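Local coordinates for hypothetical protein PH1897 (Pyrococcus horikoshii, PDB 1VDW), which probably hydrolyses fructose 1,6-bisphosphate to fructose 6-phosphate and phosphate with the help of magnesium, as a homodimer of the inositol monophosphatase superfamily, at residues N20-F25 with Y117-E122; E42-D47 with N91-I96; I11-D16 with S56-L61; R170-I175 with L179-R184. All coordinates share one frame; numbering follows the deposited sequence. Where two conformers were deposited one is given.

Contact 1 of 4, residues N20-F25 with Y117-E122; sequences NIMPLF and YEPIVE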
loop_
_atom_site.group_PDB
_atom_site.type_symbol
_atom_site.label_atom_id
_atom_site.label_comp_id
_atom_site.label_asym_id
_atom_site.label_seq_id
_atom_site.Cartn_x
_atom_site.Cartn_y
_atom_site.Cartn_z
ATOM N N ASN A 20 13.528 6.023 17.972
ATOM C CA ASN A 20 13.644 4.629 18.382
ATOM C C ASN A 20 13.135 3.590 17.396
ATOM O O ASN A 20 13.626 2.464 17.377
ATOM C CB ASN A 20 12.929 4.433 19.717
ATOM C CG ASN A 20 13.633 5.130 20.860
ATOM O OD1 ASN A 20 14.650 4.650 21.361
ATOM N ND2 ASN A 20 13.103 6.276 21.272
ATOM N N ILE A 21 12.151 3.961 16.584
ATOM C CA ILE A 21 11.579 3.020 15.634
ATOM C C ILE A 21 12.067 3.142 14.194
ATOM O O ILE A 21 12.452 2.144 13.589
ATOM C CB ILE A 21 10.031 3.110 15.630
ATOM C CG1 ILE A 21 9.482 2.826 17.032
ATOM C CG2 ILE A 21 9.458 2.122 14.624
ATOM C CD1 ILE A 21 9.795 1.437 17.553
ATOM N N MET A 22 12.062 4.344 13.631
ATOM C CA MET A 22 12.485 4.480 12.239
ATOM C C MET A 22 13.885 3.955 11.910
ATOM O O MET A 22 14.111 3.460 10.805
ATOM C CB MET A 22 12.335 5.925 11.759
ATOM C CG MET A 22 10.881 6.348 11.514
ATOM S SD MET A 22 9.949 5.220 10.423
ATOM C CE MET A 22 10.675 5.592 8.850
ATOM N N PRO A 23 14.845 4.054 12.848
ATOM C CA PRO A 23 16.166 3.531 12.488
ATOM C C PRO A 23 16.103 2.023 12.245
ATOM O O PRO A 23 17.019 1.433 11.670
ATOM C CB PRO A 23 17.018 3.881 13.704
ATOM C CG PRO A 23 16.388 5.146 14.198
ATOM C CD PRO A 23 14.913 4.816 14.108
ATOM N N LEU A 24 15.013 1.406 12.687
ATOM C CA LEU A 24 14.822 -0.028 12.529
ATOM C C LEU A 24 14.234 -0.399 11.169
ATOM O O LEU A 24 14.243 -1.568 10.786
ATOM C CB LEU A 24 13.924 -0.569 13.646
ATOM C CG LEU A 24 14.472 -0.485 15.076
ATOM C CD1 LEU A 24 13.433 -1.019 16.050
ATOM C CD2 LEU A 24 15.764 -1.286 15.184
ATOM N N PHE A 25 13.715 0.592 10.445
ATOM C CA PHE A 25 13.136 0.338 9.127
ATOM C C PHE A 25 14.280 -0.017 8.182
ATOM O O PHE A 25 15.172 0.797 7.931
ATOM C CB PHE A 25 12.383 1.576 8.623
ATOM C CG PHE A 25 11.554 1.332 7.383
ATOM C CD1 PHE A 25 10.558 0.364 7.368
ATOM C CD2 PHE A 25 11.764 2.089 6.236
ATOM C CE1 PHE A 25 9.776 0.151 6.230
ATOM C CE2 PHE A 25 10.990 1.885 5.089
ATOM C CZ PHE A 25 9.994 0.914 5.088
ATOM N N TYR A 117 -0.090 9.042 13.077
ATOM C CA TYR A 117 1.195 9.480 12.542
ATOM C C TYR A 117 1.638 8.516 11.445
ATOM O O TYR A 117 1.831 7.328 11.704
ATOM C CB TYR A 117 2.242 9.525 13.668
ATOM C CG TYR A 117 3.652 9.858 13.217
ATOM C CD1 TYR A 117 3.887 10.890 12.311
ATOM C CD2 TYR A 117 4.751 9.149 13.706
ATOM C CE1 TYR A 117 5.181 11.211 11.899
ATOM C CE2 TYR A 117 6.053 9.463 13.299
ATOM C CZ TYR A 117 6.256 10.495 12.396
ATOM O OH TYR A 117 7.531 10.806 11.981
ATOM N N GLU A 118 1.787 9.031 10.226
ATOM C CA GLU A 118 2.202 8.226 9.073
ATOM C C GLU A 118 3.631 8.719 8.812
ATOM O O GLU A 118 3.866 9.629 8.016
ATOM C CB GLU A 118 1.276 8.531 7.895
ATOM C CG GLU A 118 1.632 7.766 6.637
ATOM C CD GLU A 118 0.709 8.028 5.454
ATOM O OE1 GLU A 118 -0.078 9.002 5.473
ATOM O OE2 GLU A 118 0.795 7.251 4.476
ATOM N N PRO A 119 4.617 8.094 9.469
ATOM C CA PRO A 119 6.023 8.486 9.346
ATOM C C PRO A 119 6.728 8.544 8.005
ATOM O O PRO A 119 7.506 9.461 7.768
ATOM C CB PRO A 119 6.734 7.531 10.310
ATOM C CG PRO A 119 5.913 6.322 10.238
ATOM C CD PRO A 119 4.507 6.867 10.278
ATOM N N ILE A 120 6.451 7.583 7.129
ATOM C CA ILE A 120 7.099 7.542 5.819
ATOM C C ILE A 120 6.987 8.853 5.057
ATOM O O ILE A 120 7.911 9.249 4.341
ATOM C CB ILE A 120 6.507 6.415 4.936
ATOM C CG1 ILE A 120 6.960 5.049 5.458
ATOM C CG2 ILE A 120 6.925 6.610 3.480
ATOM C CD1 ILE A 120 8.461 4.817 5.370
ATOM N N VAL A 121 5.858 9.528 5.218
ATOM C CA VAL A 121 5.610 10.781 4.516
ATOM C C VAL A 121 5.463 11.963 5.477
ATOM O O VAL A 121 4.936 13.006 5.112
ATOM C CB VAL A 121 4.368 10.681 3.599
ATOM C CG1 VAL A 121 4.725 9.892 2.343
ATOM C CG2 VAL A 121 3.218 10.010 4.339
ATOM N N GLU A 122 5.939 11.781 6.707
ATOM C CA GLU A 122 5.920 12.833 7.724
ATOM C C GLU A 122 4.558 13.489 7.887
ATOM O O GLU A 122 4.453 14.712 7.971
ATOM C CB GLU A 122 6.964 13.896 7.370
ATOM C CG GLU A 122 8.388 13.351 7.315
ATOM C CD GLU A 122 9.403 14.371 6.828
ATOM O OE1 GLU A 122 9.326 15.542 7.248
ATOM O OE2 GLU A 122 10.291 13.996 6.032
#
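Met22 and Phe25 reach out from the 3-10 turn that follows helix 3-20 and converge on Pro119 and Ile120 in the bend after strand 110-118. The sulfur of Met22 does the touching on one side of the contact. Its SD lies 4.0 Å from CB of Pro119 and 4.2 Å from CG of the same residue, so it rests against one flank of the pyrrolidine ring with the two side chains at a slant to each other. Bends at both chi2 (-52°) and chi3 (-73°) fold the thioether chain back, bringing its terminal methyl round to Ile120, whose CD1 stands 4.2 Å from CE of Met22. Here the side chains run at about a right angle. Phe25 also meets Ile120 crosswise: its CE2 comes within 3.9 Å of CD1 of Ile120, the methyl approaching the ring obliquely. CD1 thus meets both a thioether methyl and an aromatic carbon, although Pro119 and Ile120 were modelled in two conformers and these distances apply to one of them. All the meetings are apolar and of ordinary van der Waals length. Phe99 packs on Met22, Pro119 and Ile120 and also meets the Phe25 ring, while Phe17 of helix 3-20 covers Met22 and Pro119. Ile120 also packs on Ile120 of the second subunit, and Phe25 on Val121 of that subunit. The arrangement is a hydrophobic junction between the end of the N-terminal helix and the turn joining strands 110-118 and 123-128, situated at the homodimer interface.

Contact 2 of 4, residues E42-D47 with N91-I96; sequences ETKVVD and NFINGI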
loop_
_atom_site.group_PDB
_atom_site.type_symbol
_atom_site.label_atom_id
_atom_site.label_comp_id
_atom_site.label_asym_id
_atom_site.label_seq_id
_atom_site.Cartn_x
_atom_site.Cartn_y
_atom_site.Cartn_z
ATOM N N GLU A 42 2.978 -13.705 17.130
ATOM C CA GLU A 42 4.407 -13.407 17.228
ATOM C C GLU A 42 4.701 -11.937 17.499
ATOM O O GLU A 42 4.300 -11.064 16.729
ATOM C CB GLU A 42 5.125 -13.799 15.939
ATOM C CG GLU A 42 5.312 -15.286 15.745
ATOM C CD GLU A 42 5.893 -15.609 14.383
ATOM O OE1 GLU A 42 6.830 -14.896 13.961
ATOM O OE2 GLU A 42 5.416 -16.575 13.747
ATOM N N THR A 43 5.414 -11.662 18.583
ATOM C CA THR A 43 5.768 -10.291 18.913
ATOM C C THR A 43 7.211 -10.101 18.484
ATOM O O THR A 43 8.069 -10.913 18.821
ATOM C CB THR A 43 5.643 -10.014 20.429
ATOM O OG1 THR A 43 4.271 -10.128 20.839
ATOM C CG2 THR A 43 6.145 -8.613 20.746
ATOM N N LYS A 44 7.473 -9.044 17.726
ATOM C CA LYS A 44 8.824 -8.785 17.249
ATOM C C LYS A 44 9.459 -7.566 17.906
ATOM O O LYS A 44 8.778 -6.774 18.557
ATOM C CB LYS A 44 8.819 -8.632 15.727
ATOM C CG LYS A 44 8.432 -9.914 15.005
ATOM C CD LYS A 44 8.339 -9.715 13.505
ATOM C CE LYS A 44 7.962 -11.012 12.807
ATOM N NZ LYS A 44 8.993 -12.069 12.992
ATOM N N VAL A 45 10.770 -7.425 17.736
ATOM C CA VAL A 45 11.501 -6.312 18.328
ATOM C C VAL A 45 10.835 -4.959 18.104
ATOM O O VAL A 45 10.581 -4.229 19.056
ATOM C CB VAL A 45 12.956 -6.248 17.799
ATOM C CG1 VAL A 45 13.620 -4.950 18.244
ATOM C CG2 VAL A 45 13.751 -7.441 18.318
ATOM N N VAL A 46 10.526 -4.627 16.855
ATOM C CA VAL A 46 9.912 -3.335 16.574
ATOM C C VAL A 46 8.581 -3.121 17.308
ATOM O O VAL A 46 8.282 -2.005 17.733
ATOM C CB VAL A 46 9.711 -3.124 15.051
ATOM C CG1 VAL A 46 8.647 -4.066 14.517
ATOM C CG2 VAL A 46 9.352 -1.674 14.779
ATOM N N ASP A 47 7.791 -4.178 17.466
ATOM C CA ASP A 47 6.512 -4.064 18.169
ATOM C C ASP A 47 6.738 -3.699 19.633
ATOM O O ASP A 47 6.064 -2.830 20.184
ATOM C CB ASP A 47 5.740 -5.383 18.123
ATOM C CG ASP A 47 5.481 -5.860 16.718
ATOM O OD1 ASP A 47 4.964 -5.061 15.912
ATOM O OD2 ASP A 47 5.784 -7.035 16.431
ATOM N N ASN A 91 4.200 -5.001 7.510
ATOM C CA ASN A 91 4.692 -4.100 6.481
ATOM C C ASN A 91 6.031 -3.507 6.875
ATOM O O ASN A 91 6.979 -3.509 6.091
ATOM C CB ASN A 91 3.695 -2.966 6.236
ATOM C CG ASN A 91 2.422 -3.432 5.557
ATOM O OD1 ASN A 91 2.364 -4.523 4.979
ATOM N ND2 ASN A 91 1.399 -2.591 5.603
ATOM N N PHE A 92 6.107 -2.995 8.098
ATOM C CA PHE A 92 7.333 -2.386 8.582
ATOM C C PHE A 92 8.544 -3.309 8.461
ATOM O O PHE A 92 9.566 -2.918 7.907
ATOM C CB PHE A 92 7.169 -1.974 10.045
ATOM C CG PHE A 92 8.326 -1.176 10.579
ATOM C CD1 PHE A 92 8.258 0.208 10.640
ATOM C CD2 PHE A 92 9.493 -1.811 10.998
ATOM C CE1 PHE A 92 9.334 0.955 11.112
ATOM C CE2 PHE A 92 10.576 -1.077 11.471
ATOM C CZ PHE A 92 10.496 0.308 11.529
ATOM N N ILE A 93 8.426 -4.531 8.966
ATOM C CA ILE A 93 9.564 -5.441 8.922
ATOM C C ILE A 93 9.898 -5.946 7.526
ATOM O O ILE A 93 10.964 -6.516 7.312
ATOM C CB ILE A 93 9.382 -6.640 9.891
ATOM C CG1 ILE A 93 8.186 -7.494 9.483
ATOM C CG2 ILE A 93 9.192 -6.126 11.316
ATOM C CD1 ILE A 93 8.039 -8.766 10.304
ATOM N N ASN A 94 8.997 -5.726 6.574
ATOM C CA ASN A 94 9.242 -6.149 5.204
ATOM C C ASN A 94 9.494 -4.972 4.276
ATOM O O ASN A 94 9.477 -5.120 3.056
ATOM C CB ASN A 94 8.084 -7.011 4.714
ATOM C CG ASN A 94 8.176 -8.424 5.238
ATOM O OD1 ASN A 94 8.935 -9.241 4.710
ATOM N ND2 ASN A 94 7.436 -8.716 6.300
ATOM N N GLY A 95 9.743 -3.807 4.864
ATOM C CA GLY A 95 10.032 -2.618 4.081
ATOM C C GLY A 95 8.883 -2.063 3.264
ATOM O O GLY A 95 9.115 -1.321 2.307
ATOM N N ILE A 96 7.654 -2.417 3.624
ATOM C CA ILE A 96 6.469 -1.933 2.915
ATOM C C ILE A 96 6.092 -0.627 3.624
ATOM O O ILE A 96 5.774 -0.630 4.814
ATOM C CB ILE A 96 5.352 -2.977 2.993
ATOM C CG1 ILE A 96 5.846 -4.290 2.369
ATOM C CG2 ILE A 96 4.106 -2.464 2.288
ATOM C CD1 ILE A 96 4.842 -5.421 2.398
#
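Ile93 and Val46 bury the most surface here, meeting through CG2 of Ile93 and CG1 of Val46 at 3.8 Å. The other methyl of Val46 turns to the neighbouring Phe92: CG2 of Val46 lies over one face of that ring, 3.9 Å from the Phe92 centroid and offset toward the rim by CE2, in a CH-pi contact. Val46 therefore straddles two successive residues at the end of helix 89-93; it also packs on Leu86, a predicted magnesium ligand. With chi1 at 63°, CG1 of Ile93 is flanked by both backbone branches, which carries CD1 to the Lys44 chain. CD1 of Ile93 is only 3.4 Å from CD of Lys44, tighter than usual for carbons. The ammonium end of Lys44 continues past the isoleucine to Thr33 OG1 and Ser31 O. Behind these side chains, Ile96 N and Asn94 N both bond to Asn91 O, and Gly95, with positive phi, ends the helix as the C-prime residue of a Schellman motif. Chemically the join is wholly apolar, with even the lysine contributing methylenes, which implies that steric fit and dispersion hold the start of helix 45-60 against the end of helix 89-93.

Contact 3 of 4, residues I11-D16 with S56-L61; sequences IDIIRD and SKFKDL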
loop_
_atom_site.group_PDB
_atom_site.type_symbol
_atom_site.label_atom_id
_atom_site.label_comp_id
_atom_site.label_asym_id
_atom_site.label_seq_id
_atom_site.Cartn_x
_atom_site.Cartn_y
_atom_site.Cartn_z
ATOM N N ILE A 11 3.394 15.230 19.582
ATOM C CA ILE A 11 4.698 15.597 19.050
ATOM C C ILE A 11 5.818 14.848 19.772
ATOM O O ILE A 11 6.779 14.416 19.141
ATOM C CB ILE A 11 4.943 17.114 19.152
ATOM C CG1 ILE A 11 3.862 17.861 18.370
ATOM C CG2 ILE A 11 6.331 17.454 18.621
ATOM C CD1 ILE A 11 3.750 17.452 16.923
ATOM N N ASP A 12 5.711 14.697 21.091
ATOM C CA ASP A 12 6.735 13.955 21.823
ATOM C C ASP A 12 6.802 12.547 21.234
ATOM O O ASP A 12 7.880 11.981 21.066
ATOM C CB ASP A 12 6.402 13.841 23.317
ATOM C CG ASP A 12 6.436 15.175 24.041
ATOM O OD1 ASP A 12 7.146 16.097 23.587
ATOM O OD2 ASP A 12 5.759 15.289 25.085
ATOM N N ILE A 13 5.636 11.987 20.928
ATOM C CA ILE A 13 5.560 10.648 20.361
ATOM C C ILE A 13 6.176 10.585 18.963
ATOM O O ILE A 13 6.903 9.642 18.650
ATOM C CB ILE A 13 4.098 10.156 20.344
ATOM C CG1 ILE A 13 3.638 9.916 21.786
ATOM C CG2 ILE A 13 3.973 8.886 19.508
ATOM C CD1 ILE A 13 2.165 9.621 21.935
ATOM N N ILE A 14 5.903 11.582 18.127
ATOM C CA ILE A 14 6.492 11.603 16.789
ATOM C C ILE A 14 8.006 11.525 16.947
ATOM O O ILE A 14 8.674 10.721 16.302
ATOM C CB ILE A 14 6.141 12.905 16.018
ATOM C CG1 ILE A 14 4.687 12.860 15.551
ATOM C CG2 ILE A 14 7.076 13.086 14.817
ATOM C CD1 ILE A 14 4.240 14.107 14.821
ATOM N N ARG A 15 8.544 12.367 17.825
ATOM C CA ARG A 15 9.981 12.393 18.060
ATOM C C ARG A 15 10.513 11.071 18.608
ATOM O O ARG A 15 11.538 10.571 18.141
ATOM C CB ARG A 15 10.324 13.546 19.004
ATOM C CG ARG A 15 10.060 14.901 18.377
ATOM C CD ARG A 15 10.202 16.030 19.378
ATOM N NE ARG A 15 10.060 17.326 18.725
ATOM C CZ ARG A 15 9.823 18.466 19.362
ATOM N NH1 ARG A 15 9.697 18.482 20.683
ATOM N NH2 ARG A 15 9.714 19.593 18.676
ATOM N N ASP A 16 9.825 10.500 19.591
ATOM C CA ASP A 16 10.260 9.230 20.162
ATOM C C ASP A 16 10.221 8.126 19.106
ATOM O O ASP A 16 11.110 7.275 19.051
ATOM C CB ASP A 16 9.374 8.838 21.350
ATOM C CG ASP A 16 9.532 9.775 22.532
ATOM O OD1 ASP A 16 10.654 10.282 22.740
ATOM O OD2 ASP A 16 8.541 9.991 23.261
ATOM N N SER A 56 4.461 3.560 28.033
ATOM C CA SER A 56 5.063 4.162 29.216
ATOM C C SER A 56 4.677 5.634 29.294
ATOM O O SER A 56 4.387 6.158 30.370
ATOM C CB SER A 56 6.587 4.030 29.161
ATOM O OG SER A 56 7.119 4.729 28.050
ATOM N N LYS A 57 4.669 6.293 28.143
ATOM C CA LYS A 57 4.323 7.706 28.055
ATOM C C LYS A 57 2.973 7.998 28.704
ATOM O O LYS A 57 2.860 8.870 29.567
ATOM C CB LYS A 57 4.291 8.132 26.584
ATOM C CG LYS A 57 4.006 9.605 26.348
ATOM C CD LYS A 57 5.181 10.480 26.756
ATOM C CE LYS A 57 4.979 11.916 26.291
ATOM N NZ LYS A 57 6.128 12.795 26.645
ATOM N N PHE A 58 1.948 7.259 28.295
ATOM C CA PHE A 58 0.609 7.457 28.834
ATOM C C PHE A 58 0.439 6.904 30.242
ATOM O O PHE A 58 -0.299 7.471 31.049
ATOM C CB PHE A 58 -0.423 6.846 27.886
ATOM C CG PHE A 58 -0.520 7.563 26.569
ATOM C CD1 PHE A 58 -1.014 8.862 26.508
ATOM C CD2 PHE A 58 -0.082 6.959 25.397
ATOM C CE1 PHE A 58 -1.070 9.553 25.300
ATOM C CE2 PHE A 58 -0.132 7.641 24.182
ATOM C CZ PHE A 58 -0.627 8.942 24.134
ATOM N N LYS A 59 1.122 5.805 30.543
ATOM C CA LYS A 59 1.033 5.213 31.872
ATOM C C LYS A 59 1.558 6.208 32.902
ATOM O O LYS A 59 0.944 6.412 33.949
ATOM C CB LYS A 59 1.850 3.919 31.943
ATOM C CG LYS A 59 1.783 3.223 33.295
ATOM C CD LYS A 59 2.614 1.950 33.315
ATOM C CE LYS A 59 2.571 1.283 34.681
ATOM N NZ LYS A 59 1.184 0.912 35.079
ATOM N N ASP A 60 2.691 6.834 32.591
ATOM C CA ASP A 60 3.303 7.805 33.492
ATOM C C ASP A 60 2.454 9.058 33.679
ATOM O O ASP A 60 2.619 9.781 34.661
ATOM C CB ASP A 60 4.696 8.202 32.992
ATOM C CG ASP A 60 5.650 7.023 32.924
ATOM O OD1 ASP A 60 5.442 6.042 33.670
ATOM O OD2 ASP A 60 6.619 7.083 32.137
ATOM N N LEU A 61 1.555 9.323 32.735
ATOM C CA LEU A 61 0.680 10.488 32.828
ATOM C C LEU A 61 -0.465 10.211 33.791
ATOM O O LEU A 61 -1.199 11.123 34.174
ATOM C CB LEU A 61 0.114 10.850 31.456
ATOM C CG LEU A 61 1.073 11.546 30.491
ATOM C CD1 LEU A 61 0.424 11.643 29.122
ATOM C CD2 LEU A 61 1.424 12.930 31.022
#
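Lys57 stretches from helix 45-60 across to helix 3-20, its last methylene overlapping the beta carbon of Asp12 and its ammonium group lying beside the carboxylate. CE of Lys57 is 3.8 Å from CB of Asp12, and NZ of Lys57 makes a salt-bridge hydrogen bond of 3.0 Å to OD2 of Asp12. The donor comes from above the carboxylate, 41° out of its plane. With CG trans to the backbone N (chi1 -177°) and a bend at chi2 (71°), the chain is aimed at helix 3-20 and meets the aspartate at about a right angle. OD2 of Asp12 also forms a salt bridge with Lys8 one turn earlier in the same helix, so two ammonium groups share one oxygen, which would probably favour the ionised acid. An alanine in place of Lys57 would lose both the methylenes and the charge, and is likely to leave Asp12 with Lys8 but without its link to the second helix. The other half of the contact is apolar. CD1 of Ile13 touches CZ of Phe58 at 3.6 Å and CE2 of Phe58 at 3.8 Å, an oblique approach to the ring with the side chains crossing at roughly a right angle. Phe58 also packs on Trp6 and Ile9, and Ile13 on Phe115 of strand 110-118. A buried isoleucine-phenylalanine pair with a charged bridge nearer solvent thus joins helices 3-20 and 45-60, the N-terminal helix pair that packs on the large sheet in the layered alpha/beta fold of inositol monophosphatases.

Contact 4 of 4, residues R170-I175 with L179-R184; sequences RTLGAI and LAYLAR. With EDO (1,2-ethanediol), chain C.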
loop_
_atom_site.group_PDB
_atom_site.type_symbol
_atom_site.label_atom_id
_atom_site.label_comp_id
_atom_site.label_asym_id
_atom_site.label_seq_id
_atom_site.Cartn_x
_atom_site.Cartn_y
_atom_site.Cartn_z
ATOM N N ARG A 170 -7.898 -1.475 -2.449
ATOM C CA ARG A 170 -6.591 -1.426 -1.828
ATOM C C ARG A 170 -6.723 -2.246 -0.552
ATOM O O ARG A 170 -7.781 -2.269 0.087
ATOM C CB ARG A 170 -6.196 0.005 -1.470
ATOM C CG ARG A 170 -5.942 0.904 -2.674
ATOM C CD ARG A 170 -4.637 0.538 -3.383
ATOM N NE ARG A 170 -4.364 1.373 -4.552
ATOM C CZ ARG A 170 -4.831 1.134 -5.774
ATOM N NH1 ARG A 170 -5.606 0.083 -6.001
ATOM N NH2 ARG A 170 -4.504 1.943 -6.775
ATOM N N THR A 171 -5.662 -2.957 -0.214
ATOM C CA THR A 171 -5.610 -3.736 1.020
ATOM C C THR A 171 -4.178 -3.460 1.436
ATOM O O THR A 171 -3.237 -4.146 1.032
ATOM C CB THR A 171 -5.874 -5.223 0.765
ATOM O OG1 THR A 171 -7.127 -5.371 0.080
ATOM C CG2 THR A 171 -5.944 -5.978 2.086
ATOM N N LEU A 172 -4.024 -2.414 2.239
ATOM C CA LEU A 172 -2.700 -1.942 2.616
ATOM C C LEU A 172 -2.007 -2.552 3.814
ATOM O O LEU A 172 -0.784 -2.476 3.904
ATOM C CB LEU A 172 -2.741 -0.415 2.767
ATOM C CG LEU A 172 -3.334 0.330 1.566
ATOM C CD1 LEU A 172 -3.273 1.831 1.815
ATOM C CD2 LEU A 172 -2.586 -0.037 0.293
ATOM N N GLY A 173 -2.761 -3.154 4.724
ATOM C CA GLY A 173 -2.138 -3.748 5.891
ATOM C C GLY A 173 -1.962 -2.802 7.071
ATOM O O GLY A 173 -1.190 -3.098 7.984
ATOM N N ALA A 174 -2.663 -1.670 7.053
ATOM C CA ALA A 174 -2.606 -0.692 8.150
ATOM C C ALA A 174 -3.929 0.064 8.132
ATOM O O ALA A 174 -4.050 1.135 7.527
ATOM C CB ALA A 174 -1.443 0.266 7.957
ATOM N N ILE A 175 -4.921 -0.497 8.810
ATOM C CA ILE A 175 -6.250 0.089 8.827
ATOM C C ILE A 175 -6.294 1.549 9.282
ATOM O O ILE A 175 -7.140 2.316 8.823
ATOM C CB ILE A 175 -7.217 -0.775 9.687
ATOM C CG1 ILE A 175 -8.656 -0.566 9.214
ATOM C CG2 ILE A 175 -7.097 -0.420 11.164
ATOM C CD1 ILE A 175 -8.931 -1.147 7.839
ATOM N N LEU A 179 -8.176 4.398 7.066
ATOM C CA LEU A 179 -9.213 5.278 7.584
ATOM C C LEU A 179 -8.775 6.745 7.443
ATOM O O LEU A 179 -9.596 7.613 7.143
ATOM C CB LEU A 179 -9.512 4.936 9.045
ATOM C CG LEU A 179 -10.317 3.642 9.209
ATOM C CD1 LEU A 179 -10.290 3.196 10.660
ATOM C CD2 LEU A 179 -11.755 3.867 8.739
ATOM N N ALA A 180 -7.490 7.022 7.654
ATOM C CA ALA A 180 -6.974 8.380 7.504
ATOM C C ALA A 180 -7.094 8.805 6.037
ATOM O O ALA A 180 -7.387 9.965 5.738
ATOM C CB ALA A 180 -5.516 8.444 7.954
ATOM N N TYR A 181 -6.853 7.867 5.126
ATOM C CA TYR A 181 -6.951 8.161 3.700
ATOM C C TYR A 181 -8.395 8.496 3.353
ATOM O O TYR A 181 -8.653 9.396 2.554
ATOM C CB TYR A 181 -6.469 6.975 2.863
ATOM C CG TYR A 181 -4.970 6.736 2.891
ATOM C CD1 TYR A 181 -4.097 7.605 3.553
ATOM C CD2 TYR A 181 -4.427 5.622 2.255
ATOM C CE1 TYR A 181 -2.717 7.360 3.583
ATOM C CE2 TYR A 181 -3.061 5.371 2.279
ATOM C CZ TYR A 181 -2.215 6.240 2.943
ATOM O OH TYR A 181 -0.869 5.956 2.964
ATOM N N LEU A 182 -9.334 7.761 3.941
ATOM C CA LEU A 182 -10.748 8.042 3.723
ATOM C C LEU A 182 -11.044 9.459 4.227
ATOM O O LEU A 182 -11.725 10.244 3.560
ATOM C CB LEU A 182 -11.601 7.036 4.495
ATOM C CG LEU A 182 -13.097 7.338 4.621
ATOM C CD1 LEU A 182 -13.758 7.308 3.252
ATOM C CD2 LEU A 182 -13.729 6.318 5.554
ATOM N N ALA A 183 -10.497 9.783 5.394
ATOM C CA ALA A 183 -10.715 11.081 6.015
ATOM C C ALA A 183 -10.260 12.267 5.177
ATOM O O ALA A 183 -10.861 13.340 5.247
ATOM C CB ALA A 183 -10.038 11.121 7.377
ATOM N N ARG A 184 -9.202 12.098 4.390
ATOM C CA ARG A 184 -8.726 13.222 3.589
ATOM C C ARG A 184 -9.116 13.151 2.119
ATOM O O ARG A 184 -8.698 13.990 1.321
ATOM C CB ARG A 184 -7.209 13.395 3.732
ATOM C CG ARG A 184 -6.366 12.278 3.154
ATOM C CD ARG A 184 -4.880 12.625 3.247
ATOM N NE ARG A 184 -4.036 11.529 2.779
ATOM C CZ ARG A 184 -3.842 11.223 1.500
ATOM N NH1 ARG A 184 -4.419 11.937 0.546
ATOM N NH2 ARG A 184 -3.102 10.174 1.177
HETATM C C1 EDO C . -4.697 -4.720 11.999
HETATM O O1 EDO C . -3.314 -4.864 12.311
HETATM C C2 EDO C . -4.999 -3.239 11.708
HETATM O O2 EDO C . -4.215 -2.779 10.592
#
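Leu172 and Tyr181 form the close-packed side of this contact. CD1 of Leu172 comes within 3.6 Å of CE2 of Tyr181 and 4.0 Å of CD2, an oblique approach to the ring. With CG opposite the carbonyl carbon (chi1 -72°), the tyrosine ring projects from its helix toward the leucine. Its hydroxyl is hydrogen-bonded to Glu118 OE2, which fixes the far end of the ring, and Phe98 packs on both Leu172 and Tyr181. The backbone supplies a second firm join: N of Leu179 donates to O of Ile175 at 2.9 Å with an angle of 161° at the hydrogen, the i to i+4 bond of the first turn of helix 175-184. The leucine side chain also packs on this carbonyl, its CG 3.5 Å from O of Ile175. The side chains themselves are looser, with CG1 of Ile175 and CD1 of Leu179 no nearer than 4.3 Å. At the helix start, beyond the N-cap Ala174, N of Ile175 gives a nearly straight 3.0 Å hydrogen bond to O2 of a 1,2-ethanediol, probably from the crystallisation liquor. The diol also bonds Asp87 OD1, and Ile175 touches Asp201; both aspartates are predicted magnesium ligands, so this end probably borders the metal site. The loop from strand 168-170 thus turns back against its own following helix, which lies between strand 123-128, touched by Tyr181, and strand 189-193, touched by Ile175 and Leu179, with helix 199-211 also packing on Ile175.

How the contacts relate
Contacts 1 and 2 lie 12 Å apart between centres and touch through Phe25 and Phe92; along the chain, contact 2 is nested inside the loop closed by contact 1. Contact 3 is 15 Å from contact 1, joined to it by packing of Tyr117 on Ile14, and interleaves with both in sequence. It shares helix 45-60 with contact 2 at a centre distance of 20 Å, without touching it. Contact 4 follows all three in the sequence. Asn91 ND2 of contact 2 bonds to its Leu172 O, and it also joins contact 1. Contacts 1, 2 and 4 all reach the second subunit, so the packing within the chain there is probably linked to dimer assembly, whereas contact 3 is confined to one chain.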